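Local coordinates for protein A52 (Vaccinia virus, PDB 2VVW) that uses a Bcl-2-like fold to target host toll-like receptor signalling complexes, associating with IRAK2 to inhibit NF-kappa-B signalling and with TRAF6 to activate p38, at residues A[93-96]-A[97-100]. Numbering follows the deposited sequence.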
loop_
_atom_site.group_PDB
_atom_site.type_symbol
_atom_site.label_atom_id
_atom_site.label_comp_id
_atom_site.label_asym_id
_atom_site.label_seq_id
_atom_site.Cartn_x
_atom_site.Cartn_y
_atom_site.Cartn_z
ATOM N N LYS A 93 -29.303 -15.511 -2.138
ATOM C CA LYS A 93 -29.136 -14.500 -3.159
ATOM C C LYS A 93 -28.438 -13.336 -2.511
ATOM O O LYS A 93 -28.947 -12.760 -1.555
ATOM C CB LYS A 93 -30.484 -14.055 -3.735
ATOM C CG LYS A 93 -30.330 -13.246 -5.024
ATOM C CD LYS A 93 -31.527 -12.355 -5.317
ATOM C CE LYS A 93 -31.263 -11.464 -6.538
ATOM N NZ LYS A 93 -32.062 -10.195 -6.546
ATOM N N LEU A 94 -27.266 -13.004 -3.040
ATOM C CA LEU A 94 -26.376 -12.026 -2.441
ATOM C C LEU A 94 -26.964 -10.631 -2.562
ATOM O O LEU A 94 -27.468 -10.256 -3.626
ATOM C CB LEU A 94 -25.027 -12.070 -3.159
ATOM C CG LEU A 94 -23.782 -11.619 -2.403
ATOM C CD1 LEU A 94 -23.510 -12.563 -1.261
ATOM C CD2 LEU A 94 -22.595 -11.579 -3.369
ATOM N N THR A 95 -26.903 -9.876 -1.474
ATOM C CA THR A 95 -27.366 -8.496 -1.467
ATOM C C THR A 95 -26.177 -7.563 -1.245
ATOM O O THR A 95 -25.090 -8.002 -0.876
ATOM C CB THR A 95 -28.408 -8.243 -0.353
ATOM O OG1 THR A 95 -27.745 -8.197 0.916
ATOM C CG2 THR A 95 -29.485 -9.336 -0.342
ATOM N N VAL A 96 -26.401 -6.273 -1.487
ATOM C CA VAL A 96 -25.381 -5.247 -1.256
ATOM C C VAL A 96 -24.946 -5.283 0.210
ATOM O O VAL A 96 -23.781 -5.046 0.525
ATOM C CB VAL A 96 -25.883 -3.818 -1.653
ATOM C CG1 VAL A 96 -27.043 -3.362 -0.761
ATOM C CG2 VAL A 96 -24.739 -2.800 -1.611
ATOM N N TYR A 97 -25.880 -5.593 1.097
ATOM C CA TYR A 97 -25.595 -5.630 2.534
ATOM C C TYR A 97 -24.769 -6.855 2.966
ATOM O O TYR A 97 -23.967 -6.756 3.886
ATOM C CB TYR A 97 -26.898 -5.471 3.320
ATOM C CG TYR A 97 -27.423 -4.068 3.176
ATOM C CD1 TYR A 97 -26.836 -3.018 3.878
ATOM C CD2 TYR A 97 -28.460 -3.773 2.301
ATOM C CE1 TYR A 97 -27.292 -1.717 3.746
ATOM C CE2 TYR A 97 -28.922 -2.473 2.155
ATOM C CZ TYR A 97 -28.336 -1.447 2.881
ATOM O OH TYR A 97 -28.786 -0.149 2.739
ATOM N N ASP A 98 -24.938 -7.992 2.290
ATOM C CA ASP A 98 -23.998 -9.115 2.436
ATOM C C ASP A 98 -22.573 -8.682 2.071
ATOM O O ASP A 98 -21.606 -8.997 2.772
ATOM C CB ASP A 98 -24.409 -10.298 1.554
ATOM C CG ASP A 98 -25.733 -10.902 1.963
ATOM O OD1 ASP A 98 -25.948 -11.104 3.181
ATOM O OD2 ASP A 98 -26.544 -11.184 1.060
ATOM N N CYS A 99 -22.440 -7.961 0.964
ATOM C CA CYS A 99 -21.142 -7.469 0.547
ATOM C C CYS A 99 -20.563 -6.433 1.524
ATOM O O CYS A 99 -19.372 -6.409 1.749
ATOM C CB CYS A 99 -21.226 -6.870 -0.833
ATOM S SG CYS A 99 -21.791 -8.002 -2.088
ATOM N N ILE A 100 -21.398 -5.559 2.069
ATOM C CA ILE A 100 -20.955 -4.624 3.099
ATOM C C ILE A 100 -20.430 -5.380 4.333
ATOM O O ILE A 100 -19.358 -5.074 4.862
ATOM C CB ILE A 100 -22.097 -3.666 3.491
ATOM C CG1 ILE A 100 -22.339 -2.656 2.351
ATOM C CG2 ILE A 100 -21.795 -2.968 4.810
ATOM C CD1 ILE A 100 -23.639 -1.835 2.467
HETATM O O HOH W 1 -29.016 -12.382 1.602
HETATM O O HOH W 2 -28.530 -8.962 3.387
#
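Thr95 and Asp98 form a capping box that opens helix 96-115 of this Bcl-2-like bundle, a compact example of two residues each accepting the other's backbone N-H, the N-cap hydroxyl serving the first turn and the aspartate serving the N-cap itself. Thr95 is the N-cap, and the loop 93-96 delivers it from the end of helix 76-90. At Tyr97, the backbone N makes only a weak, bent bond to Thr95 OG1, while the ring lies alongside Val96, pointing the same way. Val96 CG1 comes obliquely to the ring, 3.4 Å from Tyr97 CD2, and both side chains also touch Ile144 of helix 135-153.

Asp98 completes the box in both directions. Asp98 N donates to Thr95 OG1 at 3.1 Å in a nearly straight bond (162°), because the threonine hydroxyl sits between its own backbone N and carbonyl carbon (chi1 74°) and faces the new helix. In return, Thr95 N donates to Asp98 OD2 at 2.9 Å, reaching the anti side of the carboxylate somewhat out of its plane. A water adds a second donor to OD2 and links it to Lys93 O; the other oxygen, OD1, is held by Gln58, so the carboxylate is gripped at both ends. Leu94 CD1 packs against the aspartate's CB.

With Cys99 the regular helical pattern begins, Cys99 N bonding to Thr95 O at 3.2 Å. Cys99 is buried, its CB directed toward the loop, and Leu94 CD2 lies 3.9 Å from Cys99 SG. Ile100 carries the pattern one residue further, its buried side chain meeting Phe51 and Asp54 of helix 51-59. Ile100 N donates to Val96 O at 2.9 Å. Ile100 CG1 lies 3.3 Å from the same Val96 O.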